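Local coordinates for multicopper oxidase (PDB 6VOW), which probably oxidises phenolic, lignin-like substrates in the manner of a laccase, passing the electrons through its copper sites to dioxygen, at residues M49-A59 against W174-F182; P214-R222 against A301-L309. One frame throughout, in Å; residues are numbered along the deposited sequence.

Contact 1 of 2, residues M49-A59 against W174-F182; sequences MELVPGHVTPA and WHVDEQGAF
Thr-57 meets Gly-180 through the one hydrogen bond that joins the two segments: OG1 donates to Gly-180 O at 2.6 Å, reaching a lone pair in the carbonyl plane with a C=O...OG1 angle of 122°. The acceptor sits in a turn fixed by Asp-177, whose OD1 takes the N-H groups of Gln-179 and Ala-181 from opposite faces of its carboxylate, the first closing an Asx turn. Gly-180 has a positive phi, and a side chain there would run into His-55 and Thr-57.

Three CH-pi contacts follow. With Thr-57 OG1 beside its own backbone N (chi1 -65°), the methyl CG2 is left over a face of the Phe-182 ring, 3.7 Å from the centroid. Pro-58 O and Ala-59 CA lie at the edge of that ring, and Pro-58 CD touches Phe-182 CE2 at 3.6 Å. Leu-51 crosses Trp-174 at about a right angle and sets CD1 over the five-membered ring, 3.8 Å from its centroid; Met-49 SD adds an oblique Met-aromatic contact to the six-membered ring. The His-55 ring lies alongside Gln-179, with Gln-179 CB over its face, 3.6 Å from the centroid. An alanine in place of His-55 would probably leave Gln-179 CB without its flat partner and the turn less firmly covered.

Val-52 CG2 meets Val-176 CG2 at 4.2 Å. Beyond the pair, Arg-199 binds the carbonyls of Val-176 and Asp-177. The hairpin between strands 37-49 and 57-62 of one sheet thus meets the loop leaving strand 165-174 of the next, consistent with a multicopper oxidase's cupredoxin-like domains. With a single direct hydrogen bond, the joining of these two segments rests mainly on shape and apolar cover, while the bonds to Asp-177 OD1 set the turn.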
ATOM      1  N   MET A  49     -12.113  -9.875  17.240  1.00 47.07           N
ATOM      2  CA  MET A  49     -11.150  -8.933  17.772  1.00 45.03           C
ATOM      3  C   MET A  49     -11.837  -7.983  18.683  1.00 50.12           C
ATOM      4  O   MET A  49     -12.931  -7.545  18.380  1.00 55.26           O
ATOM      5  CB  MET A  49     -10.653  -8.117  16.645  1.00 44.02           C
ATOM      6  CG  MET A  49      -9.839  -8.915  15.734  1.00 50.88           C
ATOM      7  SD  MET A  49      -9.085  -7.838  14.589  1.00 53.43           S
ATOM      8  CE  MET A  49      -8.073  -6.702  15.575  1.00 51.76           C
ATOM      9  N   GLU A  50     -11.158  -7.645  19.776  1.00 53.30           N
ATOM     10  CA  GLU A  50     -11.668  -6.711  20.814  1.00 51.33           C
ATOM     11  C   GLU A  50     -10.979  -5.485  20.429  1.00 50.14           C
ATOM     12  O   GLU A  50      -9.893  -5.229  20.921  1.00 62.97           O
ATOM     13  CB  GLU A  50     -11.257  -7.139  22.262  1.00 52.32           C
ATOM     14  CG  GLU A  50     -12.129  -6.645  23.442  1.00 57.96           C
ATOM     15  CD  GLU A  50     -11.613  -7.110  24.817  1.00 76.10           C
ATOM     16  OE1 GLU A  50     -10.698  -8.001  24.912  1.00 71.00           O
ATOM     17  OE2 GLU A  50     -12.123  -6.550  25.819  1.00 69.69           O
ATOM     18  N   LEU A  51     -11.529  -4.782  19.456  1.00 49.22           N
ATOM     19  CA  LEU A  51     -10.984  -3.465  19.086  1.00 45.60           C
ATOM     20  C   LEU A  51     -11.529  -2.385  19.964  1.00 58.19           C
ATOM     21  O   LEU A  51     -10.847  -1.412  20.260  1.00 69.26           O
ATOM     22  CB  LEU A  51     -11.392  -3.115  17.680  1.00 51.83           C
ATOM     23  CG  LEU A  51     -10.579  -3.587  16.505  1.00 43.38           C
ATOM     24  CD1 LEU A  51     -11.409  -3.284  15.292  1.00 50.91           C
ATOM     25  CD2 LEU A  51      -9.290  -2.844  16.416  1.00 51.61           C
ATOM     26  N   VAL A  52     -12.806  -2.521  20.295  1.00 65.83           N
ATOM     27  CA  VAL A  52     -13.426  -1.642  21.223  1.00 53.60           C
ATOM     28  C   VAL A  52     -13.482  -2.482  22.468  1.00 59.23           C
ATOM     29  O   VAL A  52     -14.124  -3.541  22.428  1.00 56.26           O
ATOM     30  CB  VAL A  52     -14.809  -1.230  20.729  1.00 56.19           C
ATOM     31  CG1 VAL A  52     -15.576  -0.472  21.787  1.00 54.81           C
ATOM     32  CG2 VAL A  52     -14.667  -0.337  19.512  1.00 56.52           C
ATOM     33  N   PRO A  53     -12.765  -2.055  23.558  1.00 62.81           N
ATOM     34  CA  PRO A  53     -12.857  -2.808  24.798  1.00 58.22           C
ATOM     35  C   PRO A  53     -14.293  -3.278  25.040  1.00 69.96           C
ATOM     36  O   PRO A  53     -15.265  -2.561  24.690  1.00 63.12           O
ATOM     37  CB  PRO A  53     -12.367  -1.801  25.854  1.00 65.98           C
ATOM     38  CG  PRO A  53     -11.279  -1.078  25.141  1.00 57.38           C
ATOM     39  CD  PRO A  53     -11.769  -0.975  23.692  1.00 63.09           C
ATOM     40  N   GLY A  54     -14.400  -4.523  25.511  1.00 63.26           N
ATOM     41  CA  GLY A  54     -15.654  -5.079  25.978  1.00 64.89           C
ATOM     42  C   GLY A  54     -16.605  -5.525  24.889  1.00 63.69           C
ATOM     43  O   GLY A  54     -17.751  -5.825  25.185  1.00 69.69           O
ATOM     44  N   HIS A  55     -16.128  -5.573  23.656  1.00 57.94           N
ATOM     45  CA  HIS A  55     -16.961  -5.796  22.449  1.00 61.34           C
ATOM     46  C   HIS A  55     -16.199  -6.558  21.391  1.00 54.81           C
ATOM     47  O   HIS A  55     -14.994  -6.390  21.208  1.00 60.27           O
ATOM     48  CB  HIS A  55     -17.357  -4.487  21.792  1.00 72.83           C
ATOM     49  CG  HIS A  55     -18.444  -3.755  22.502  1.00 89.08           C
ATOM     50  ND1 HIS A  55     -19.782  -4.034  22.298  1.00 98.13           N
ATOM     51  CD2 HIS A  55     -18.397  -2.735  23.391  1.00 90.31           C
ATOM     52  CE1 HIS A  55     -20.509  -3.226  23.047  1.00 92.40           C
ATOM     53  NE2 HIS A  55     -19.695  -2.416  23.706  1.00 99.37           N
ATOM     54  N   VAL A  56     -16.946  -7.341  20.639  1.00 51.27           N
ATOM     55  CA  VAL A  56     -16.379  -8.247  19.659  1.00 53.77           C
ATOM     56  C   VAL A  56     -16.632  -7.624  18.394  1.00 40.67           C
ATOM     57  O   VAL A  56     -17.748  -7.238  18.123  1.00 54.54           O
ATOM     58  CB  VAL A  56     -17.063  -9.607  19.630  1.00 57.88           C
ATOM     59  CG1 VAL A  56     -16.770 -10.343  18.311  1.00 54.93           C
ATOM     60  CG2 VAL A  56     -16.566 -10.410  20.819  1.00 64.07           C
ATOM     61  N   THR A  57     -15.587  -7.561  17.598  1.00 46.71           N
ATOM     62  CA  THR A  57     -15.688  -7.135  16.252  1.00 45.27           C
ATOM     63  C   THR A  57     -15.405  -8.384  15.445  1.00 44.83           C
ATOM     64  O   THR A  57     -14.414  -9.122  15.712  1.00 38.24           O
ATOM     65  CB  THR A  57     -14.669  -6.092  15.935  1.00 50.15           C
ATOM     66  OG1 THR A  57     -14.942  -4.915  16.705  1.00 49.95           O
ATOM     67  CG2 THR A  57     -14.784  -5.795  14.448  1.00 43.58           C
ATOM     68  N   PRO A  58     -16.302  -8.656  14.491  1.00 48.40           N
ATOM     69  CA  PRO A  58     -16.217  -9.960  13.872  1.00 51.85           C
ATOM     70  C   PRO A  58     -15.308  -9.887  12.650  1.00 44.53           C
ATOM     71  O   PRO A  58     -15.792  -9.984  11.590  1.00 38.60           O
ATOM     72  CB  PRO A  58     -17.684 -10.261  13.528  1.00 44.27           C
ATOM     73  CG  PRO A  58     -18.257  -8.911  13.186  1.00 46.50           C
ATOM     74  CD  PRO A  58     -17.588  -7.985  14.175  1.00 49.72           C
ATOM     75  N   ALA A  59     -14.015  -9.671  12.850  1.00 41.04           N
ATOM     76  CA  ALA A  59     -13.106  -9.364  11.729  1.00 44.17           C
ATOM     77  C   ALA A  59     -12.687 -10.607  10.972  1.00 37.63           C
ATOM     78  O   ALA A  59     -12.950 -11.731  11.423  1.00 41.55           O
ATOM     79  CB  ALA A  59     -11.854  -8.602  12.237  1.00 40.05           C
ATOM     80  N   TRP A 174     -10.549   1.554  11.188  1.00 37.84           N
ATOM     81  CA  TRP A 174     -11.564   0.562  11.150  1.00 40.01           C
ATOM     82  C   TRP A 174     -12.929   1.177  11.201  1.00 41.58           C
ATOM     83  O   TRP A 174     -13.231   1.954  12.116  1.00 43.91           O
ATOM     84  CB  TRP A 174     -11.446  -0.308  12.372  1.00 40.31           C
ATOM     85  CG  TRP A 174     -10.272  -1.215  12.386  1.00 41.75           C
ATOM     86  CD1 TRP A 174      -9.026  -0.969  12.929  1.00 43.85           C
ATOM     87  CD2 TRP A 174     -10.242  -2.544  11.908  1.00 41.75           C
ATOM     88  NE1 TRP A 174      -8.242  -2.054  12.781  1.00 47.16           N
ATOM     89  CE2 TRP A 174      -8.964  -3.046  12.158  1.00 46.98           C
ATOM     90  CE3 TRP A 174     -11.178  -3.365  11.252  1.00 48.73           C
ATOM     91  CZ2 TRP A 174      -8.596  -4.338  11.822  1.00 46.27           C
ATOM     92  CZ3 TRP A 174     -10.791  -4.639  10.894  1.00 54.91           C
ATOM     93  CH2 TRP A 174      -9.507  -5.120  11.173  1.00 40.69           C
ATOM     94  N   HIS A 175     -13.774   0.713  10.293  1.00 45.37           N
ATOM     95  CA  HIS A 175     -15.176   1.054  10.243  1.00 44.72           C
ATOM     96  C   HIS A 175     -15.901   0.227  11.272  1.00 42.08           C
ATOM     97  O   HIS A 175     -16.613  -0.666  10.944  1.00 42.82           O
ATOM     98  CB  HIS A 175     -15.775   0.667   8.902  1.00 40.42           C
ATOM     99  CG  HIS A 175     -15.103   1.252   7.722  1.00 38.76           C
ATOM    100  ND1 HIS A 175     -13.837   0.901   7.319  1.00 49.57           N
ATOM    101  CD2 HIS A 175     -15.552   2.121   6.803  1.00 48.76           C
ATOM    102  CE1 HIS A 175     -13.508   1.596   6.245  1.00 46.50           C
ATOM    103  NE2 HIS A 175     -14.521   2.351   5.921  1.00 43.33           N
ATOM    104  N   VAL A 176     -15.732   0.550  12.537  1.00 43.86           N
ATOM    105  CA  VAL A 176     -16.514  -0.064  13.576  1.00 43.64           C
ATOM    106  C   VAL A 176     -17.097   1.066  14.402  1.00 49.84           C
ATOM    107  O   VAL A 176     -16.467   2.113  14.539  1.00 54.62           O
ATOM    108  CB  VAL A 176     -15.676  -1.063  14.411  1.00 48.97           C
ATOM    109  CG1 VAL A 176     -15.020  -2.057  13.494  1.00 54.29           C
ATOM    110  CG2 VAL A 176     -14.645  -0.392  15.266  1.00 51.97           C
ATOM    111  N   ASP A 177     -18.323   0.888  14.912  1.00 57.28           N
ATOM    112  CA  ASP A 177     -18.953   1.932  15.742  1.00 57.10           C
ATOM    113  C   ASP A 177     -18.359   1.879  17.137  1.00 54.40           C
ATOM    114  O   ASP A 177     -17.388   1.225  17.365  1.00 63.60           O
ATOM    115  CB  ASP A 177     -20.496   1.841  15.730  1.00 52.07           C
ATOM    116  CG  ASP A 177     -21.038   0.526  16.347  1.00 55.92           C
ATOM    117  OD1 ASP A 177     -20.234  -0.262  16.878  1.00 71.48           O
ATOM    118  OD2 ASP A 177     -22.272   0.282  16.344  1.00 77.95           O
ATOM    119  N   GLU A 178     -18.960   2.574  18.078  1.00 65.04           N
ATOM    120  CA  GLU A 178     -18.580   2.502  19.461  1.00 71.45           C
ATOM    121  C   GLU A 178     -18.797   1.162  20.208  1.00 66.87           C
ATOM    122  O   GLU A 178     -18.293   1.041  21.344  1.00 92.02           O
ATOM    123  CB  GLU A 178     -19.225   3.688  20.242  1.00 82.95           C
ATOM    124  CG  GLU A 178     -18.459   5.024  20.126  1.00 89.57           C
ATOM    125  CD  GLU A 178     -19.015   6.008  19.115  1.00 90.34           C
ATOM    126  OE1 GLU A 178     -19.672   5.584  18.124  1.00 91.61           O
ATOM    127  OE2 GLU A 178     -18.765   7.228  19.327  1.00 93.02           O
ATOM    128  N   GLN A 179     -19.495   0.169  19.628  1.00 73.14           N
ATOM    129  CA  GLN A 179     -19.737  -1.165  20.294  1.00 82.79           C
ATOM    130  C   GLN A 179     -19.091  -2.360  19.524  1.00 82.48           C
ATOM    131  O   GLN A 179     -19.456  -3.578  19.650  1.00 79.46           O
ATOM    132  CB  GLN A 179     -21.241  -1.336  20.539  1.00 89.45           C
ATOM    133  CG  GLN A 179     -21.745  -0.413  21.671  1.00 75.73           C
ATOM    134  CD  GLN A 179     -22.135   0.992  21.185  1.00 78.89           C
ATOM    135  OE1 GLN A 179     -22.947   1.164  20.275  1.00 64.90           O
ATOM    136  NE2 GLN A 179     -21.576   2.000  21.810  1.00 84.65           N
ATOM    137  N   GLY A 180     -18.089  -1.975  18.737  1.00 58.69           N
ATOM    138  CA  GLY A 180     -17.354  -2.877  17.944  1.00 48.23           C
ATOM    139  C   GLY A 180     -17.949  -3.365  16.662  1.00 57.13           C
ATOM    140  O   GLY A 180     -17.242  -4.098  15.943  1.00 62.87           O
ATOM    141  N   ALA A 181     -19.190  -2.967  16.321  1.00 58.06           N
ATOM    142  CA  ALA A 181     -19.835  -3.507  15.131  1.00 49.81           C
ATOM    143  C   ALA A 181     -19.358  -2.775  13.928  1.00 49.92           C
ATOM    144  O   ALA A 181     -19.171  -1.552  13.956  1.00 52.63           O
ATOM    145  CB  ALA A 181     -21.328  -3.368  15.205  1.00 57.07           C
ATOM    146  N   PHE A 182     -19.234  -3.507  12.834  1.00 42.50           N
ATOM    147  CA  PHE A 182     -18.911  -2.897  11.577  1.00 47.27           C
ATOM    148  C   PHE A 182     -20.062  -2.017  11.050  1.00 55.29           C
ATOM    149  O   PHE A 182     -21.271  -2.358  11.164  1.00 57.81           O
ATOM    150  CB  PHE A 182     -18.565  -3.940  10.511  1.00 50.87           C
ATOM    151  CG  PHE A 182     -17.262  -4.683  10.758  1.00 55.15           C
ATOM    152  CD1 PHE A 182     -16.053  -4.007  10.786  1.00 52.62           C
ATOM    153  CD2 PHE A 182     -17.252  -6.048  10.932  1.00 53.00           C
ATOM    154  CE1 PHE A 182     -14.840  -4.671  11.014  1.00 48.22           C
ATOM    155  CE2 PHE A 182     -16.055  -6.718  11.139  1.00 54.72           C
ATOM    156  CZ  PHE A 182     -14.843  -6.022  11.176  1.00 46.99           C
TER

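Contact 2 of 2, residues P214-R222 against A301-L309; sequences PAGQVVRLR and APGDWPAPL
Val-218 lays its CG2 methyl over a face of the Trp-305 indole, 4.2 Å from the centroid of the six-membered ring and almost straight above it. Its other methyl, CG1, stands anti to the backbone N (chi1 170°) and touches Pro-306 CD at 3.8 Å, and also Trp-305 CE3. One valine thus fills the angle between an indole and a proline ring. Farther along, Leu-309 CD1 comes to 3.7 Å from Arg-220 NH2, an apolar methyl against a guanidinium whose charge is met elsewhere, by Glu-157 and Asp-269.

The polar contacts lie at the other end. Gln-217 bends at chi2 and brings NE2 to Ala-301 O, 2.7 Å away, but the N-H points poorly at the oxygen (123°) and the bond is weak; its OE1 accepts from His-165. A water bridges the backbones, accepting from Val-218 N at 2.8 Å and, weakly, from Gly-303 N. Pro-302 CB packs against Gly-216 O at 3.7 Å. Gly-216 takes backbone angles at which a side chain would be jammed against the preceding carbonyl.

Residues 301-309, without regular secondary structure, follow strand 288-296 and run along the start of strand 218-225; their direction lies 23° from that of residues 216-220. That strand lies between strands 165-174 and 267-273 in a six-stranded mixed sheet. Arg-273 of strand 267-273 donates to both Gly-216 O and Gly-303 O and makes a cation-pi contact with Trp-305, while Leu-309 reaches Pro-250 on strand 249-255, at the edge of the same sheet.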
ATOM      1  N   PRO A 214      15.094   1.907  21.055  1.00 62.34           N
ATOM      2  CA  PRO A 214      16.348   2.178  21.789  1.00 56.68           C
ATOM      3  C   PRO A 214      16.951   3.574  21.585  1.00 55.09           C
ATOM      4  O   PRO A 214      17.121   4.016  20.426  1.00 46.90           O
ATOM      5  CB  PRO A 214      17.308   1.118  21.257  1.00 60.34           C
ATOM      6  CG  PRO A 214      16.789   0.716  19.944  1.00 63.90           C
ATOM      7  CD  PRO A 214      15.302   0.945  19.955  1.00 60.33           C
ATOM      8  N   ALA A 215      17.287   4.237  22.700  1.00 48.97           N
ATOM      9  CA  ALA A 215      17.758   5.635  22.668  1.00 52.38           C
ATOM     10  C   ALA A 215      19.024   5.827  21.880  1.00 47.08           C
ATOM     11  O   ALA A 215      19.856   4.993  21.837  1.00 57.51           O
ATOM     12  CB  ALA A 215      17.983   6.177  24.058  1.00 63.53           C
ATOM     13  N   GLY A 216      19.147   6.959  21.241  1.00 49.43           N
ATOM     14  CA  GLY A 216      20.296   7.267  20.529  1.00 45.27           C
ATOM     15  C   GLY A 216      20.308   6.573  19.192  1.00 55.98           C
ATOM     16  O   GLY A 216      20.996   7.048  18.294  1.00 63.78           O
ATOM     17  N   GLN A 217      19.531   5.508  18.994  1.00 48.05           N
ATOM     18  CA  GLN A 217      19.753   4.674  17.787  1.00 56.54           C
ATOM     19  C   GLN A 217      18.991   5.254  16.565  1.00 50.22           C
ATOM     20  O   GLN A 217      18.022   6.011  16.751  1.00 64.55           O
ATOM     21  CB  GLN A 217      19.358   3.238  18.139  1.00 61.96           C
ATOM     22  CG  GLN A 217      20.218   2.140  17.526  1.00 76.14           C
ATOM     23  CD  GLN A 217      21.367   1.709  18.351  1.00 76.56           C
ATOM     24  OE1 GLN A 217      21.575   0.504  18.600  1.00 76.15           O
ATOM     25  NE2 GLN A 217      22.135   2.670  18.787  1.00 54.85           N
ATOM     26  N   VAL A 218      19.408   4.981  15.323  1.00 50.74           N
ATOM     27  CA  VAL A 218      18.544   5.282  14.160  1.00 44.29           C
ATOM     28  C   VAL A 218      17.661   4.065  13.803  1.00 48.52           C
ATOM     29  O   VAL A 218      18.122   2.968  13.620  1.00 47.84           O
ATOM     30  CB  VAL A 218      19.354   5.777  12.938  1.00 49.28           C
ATOM     31  CG1 VAL A 218      18.532   5.853  11.675  1.00 50.61           C
ATOM     32  CG2 VAL A 218      19.917   7.167  13.199  1.00 57.26           C
ATOM     33  N   VAL A 219      16.347   4.280  13.728  1.00 46.46           N
ATOM     34  CA  VAL A 219      15.428   3.202  13.582  1.00 41.38           C
ATOM     35  C   VAL A 219      14.704   3.413  12.314  1.00 42.08           C
ATOM     36  O   VAL A 219      14.294   4.467  12.058  1.00 45.14           O
ATOM     37  CB  VAL A 219      14.397   3.127  14.697  1.00 48.51           C
ATOM     38  CG1 VAL A 219      13.402   2.027  14.354  1.00 54.95           C
ATOM     39  CG2 VAL A 219      15.085   2.877  16.054  1.00 49.23           C
ATOM     40  N   ARG A 220      14.569   2.376  11.525  1.00 44.87           N
ATOM     41  CA  ARG A 220      13.789   2.403  10.294  1.00 40.62           C
ATOM     42  C   ARG A 220      12.372   1.999  10.629  1.00 40.31           C
ATOM     43  O   ARG A 220      12.112   0.835  10.989  1.00 45.31           O
ATOM     44  CB  ARG A 220      14.349   1.361   9.404  1.00 38.57           C
ATOM     45  CG  ARG A 220      13.580   1.168   8.149  1.00 44.74           C
ATOM     46  CD  ARG A 220      14.216   0.021   7.441  1.00 45.12           C
ATOM     47  NE  ARG A 220      13.875   0.019   6.039  1.00 41.10           N
ATOM     48  CZ  ARG A 220      14.552  -0.679   5.149  1.00 46.85           C
ATOM     49  NH1 ARG A 220      15.632  -1.371   5.546  1.00 42.41           N
ATOM     50  NH2 ARG A 220      14.187  -0.663   3.860  1.00 40.70           N
ATOM     51  N   LEU A 221      11.471   2.960  10.542  1.00 40.00           N
ATOM     52  CA  LEU A 221      10.053   2.729  10.800  1.00 41.79           C
ATOM     53  C   LEU A 221       9.448   2.472   9.474  1.00 38.01           C
ATOM     54  O   LEU A 221       9.490   3.317   8.557  1.00 41.36           O
ATOM     55  CB  LEU A 221       9.374   3.985  11.398  1.00 41.04           C
ATOM     56  CG  LEU A 221       9.878   4.539  12.699  1.00 42.21           C
ATOM     57  CD1 LEU A 221       8.999   5.713  13.103  1.00 41.96           C
ATOM     58  CD2 LEU A 221       9.809   3.434  13.702  1.00 47.98           C
ATOM     59  N   ARG A 222       8.933   1.294   9.345  1.00 38.48           N
ATOM     60  CA  ARG A 222       8.297   0.892   8.085  1.00 39.93           C
ATOM     61  C   ARG A 222       6.827   1.215   8.287  1.00 38.11           C
ATOM     62  O   ARG A 222       6.208   0.636   9.162  1.00 36.07           O
ATOM     63  CB  ARG A 222       8.471  -0.632   7.872  1.00 37.79           C
ATOM     64  CG  ARG A 222       9.918  -1.052   7.763  1.00 32.79           C
ATOM     65  CD  ARG A 222      10.004  -2.560   7.704  1.00 39.18           C
ATOM     66  NE  ARG A 222      11.383  -3.093   7.521  1.00 37.65           N
ATOM     67  CZ  ARG A 222      12.048  -3.137   6.374  1.00 32.70           C
ATOM     68  NH1 ARG A 222      11.588  -2.630   5.303  1.00 33.63           N
ATOM     69  NH2 ARG A 222      13.275  -3.680   6.314  1.00 40.23           N
ATOM     70  N   ALA A 301      26.004   1.959  21.123  1.00 75.36           N
ATOM     71  CA  ALA A 301      26.478   3.245  20.604  1.00 74.68           C
ATOM     72  C   ALA A 301      25.418   3.845  19.667  1.00 66.30           C
ATOM     73  O   ALA A 301      24.755   3.107  18.939  1.00 68.48           O
ATOM     74  CB  ALA A 301      27.800   3.077  19.871  1.00 70.35           C
ATOM     75  N   PRO A 302      25.240   5.173  19.707  1.00 65.50           N
ATOM     76  CA  PRO A 302      24.529   5.874  18.645  1.00 67.05           C
ATOM     77  C   PRO A 302      25.162   5.686  17.236  1.00 66.95           C
ATOM     78  O   PRO A 302      26.323   5.983  17.032  1.00 60.61           O
ATOM     79  CB  PRO A 302      24.639   7.351  19.066  1.00 63.94           C
ATOM     80  CG  PRO A 302      24.960   7.366  20.522  1.00 65.19           C
ATOM     81  CD  PRO A 302      25.618   6.062  20.836  1.00 69.78           C
ATOM     82  N   GLY A 303      24.397   5.206  16.265  1.00 59.98           N
ATOM     83  CA  GLY A 303      24.973   4.867  14.987  1.00 53.41           C
ATOM     84  C   GLY A 303      24.665   5.988  14.058  1.00 56.04           C
ATOM     85  O   GLY A 303      23.776   6.815  14.353  1.00 65.89           O
ATOM     86  N   ASP A 304      25.329   6.021  12.906  1.00 54.56           N
ATOM     87  CA  ASP A 304      25.126   7.154  11.999  1.00 62.38           C
ATOM     88  C   ASP A 304      23.904   6.839  11.136  1.00 53.63           C
ATOM     89  O   ASP A 304      23.393   5.694  11.077  1.00 55.25           O
ATOM     90  CB  ASP A 304      26.385   7.447  11.131  1.00 71.51           C
ATOM     91  CG  ASP A 304      26.843   8.953  11.176  1.00 87.87           C
ATOM     92  OD1 ASP A 304      26.022   9.912  11.038  1.00 89.14           O
ATOM     93  OD2 ASP A 304      28.061   9.160  11.344  1.00 80.06           O
ATOM     94  N   TRP A 305      23.425   7.887  10.483  1.00 53.09           N
ATOM     95  CA  TRP A 305      22.409   7.785   9.433  1.00 52.35           C
ATOM     96  C   TRP A 305      22.901   6.761   8.433  1.00 50.52           C
ATOM     97  O   TRP A 305      24.054   6.826   8.088  1.00 53.70           O
ATOM     98  CB  TRP A 305      22.194   9.171   8.751  1.00 51.78           C
ATOM     99  CG  TRP A 305      21.530  10.111   9.674  1.00 55.71           C
ATOM    100  CD1 TRP A 305      22.122  11.069  10.362  1.00 51.59           C
ATOM    101  CD2 TRP A 305      20.149  10.081  10.072  1.00 53.70           C
ATOM    102  NE1 TRP A 305      21.217  11.676  11.163  1.00 68.20           N
ATOM    103  CE2 TRP A 305      19.984  11.088  11.000  1.00 63.48           C
ATOM    104  CE3 TRP A 305      19.044   9.287   9.714  1.00 48.32           C
ATOM    105  CZ2 TRP A 305      18.726  11.370  11.607  1.00 66.45           C
ATOM    106  CZ3 TRP A 305      17.780   9.540  10.313  1.00 45.83           C
ATOM    107  CH2 TRP A 305      17.632  10.588  11.250  1.00 50.32           C
ATOM    108  N   PRO A 306      22.059   5.774   8.043  1.00 54.17           N
ATOM    109  CA  PRO A 306      22.476   4.915   6.902  1.00 45.57           C
ATOM    110  C   PRO A 306      22.740   5.629   5.575  1.00 46.77           C
ATOM    111  O   PRO A 306      22.193   6.654   5.277  1.00 52.64           O
ATOM    112  CB  PRO A 306      21.312   3.925   6.789  1.00 44.01           C
ATOM    113  CG  PRO A 306      20.929   3.710   8.232  1.00 49.20           C
ATOM    114  CD  PRO A 306      20.984   5.115   8.848  1.00 51.97           C
ATOM    115  N   ALA A 307      23.587   5.088   4.749  1.00 47.94           N
ATOM    116  CA  ALA A 307      23.650   5.536   3.354  1.00 45.10           C
ATOM    117  C   ALA A 307      22.259   5.351   2.661  1.00 47.30           C
ATOM    118  O   ALA A 307      21.407   4.609   3.177  1.00 47.22           O
ATOM    119  CB  ALA A 307      24.663   4.715   2.622  1.00 51.49           C
ATOM    120  N   PRO A 308      22.038   6.042   1.501  1.00 43.33           N
ATOM    121  CA  PRO A 308      20.845   5.826   0.681  1.00 42.40           C
ATOM    122  C   PRO A 308      20.655   4.363   0.410  1.00 46.88           C
ATOM    123  O   PRO A 308      21.617   3.685   0.094  1.00 52.09           O
ATOM    124  CB  PRO A 308      21.154   6.567  -0.624  1.00 39.63           C
ATOM    125  CG  PRO A 308      22.129   7.663  -0.218  1.00 47.90           C
ATOM    126  CD  PRO A 308      22.736   7.297   1.135  1.00 40.81           C
ATOM    127  N   LEU A 309      19.443   3.857   0.555  1.00 44.63           N
ATOM    128  CA  LEU A 309      19.142   2.513   0.081  1.00 37.84           C
ATOM    129  C   LEU A 309      19.442   2.427  -1.421  1.00 42.17           C
ATOM    130  O   LEU A 309      19.162   3.380  -2.189  1.00 50.48           O
ATOM    131  CB  LEU A 309      17.707   2.129   0.429  1.00 41.48           C
ATOM    132  CG  LEU A 309      17.450   2.094   1.956  1.00 39.59           C
ATOM    133  CD1 LEU A 309      15.939   2.161   2.253  1.00 45.97           C
ATOM    134  CD2 LEU A 309      18.035   0.851   2.586  1.00 45.43           C
TER
HETATM  135  O   HOH W   1      21.914   3.692  15.031  1.00 52.92           O

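Overall arrangement
Contact 1 closes before contact 2 opens along the chain, and the two lie well apart: their centres are 36 Å from each other, their nearest atoms about 15 Å. They are linked by one six-stranded mixed sheet, in which strand 165-174, whose last residue opens segment 174-182, runs parallel to its neighbour 218-225, the strand of contact 2. Contact 1 ties the loop leaving that sheet to the turn between strands 37-49 and 57-62 of another sheet; contact 2 lays the chain leading to strand 323-329 beside strand 218-225. In the cupredoxin-type domains usual for the family, contact 1 joins the first to the second, while contact 2 stays on the second; neither includes a copper ligand.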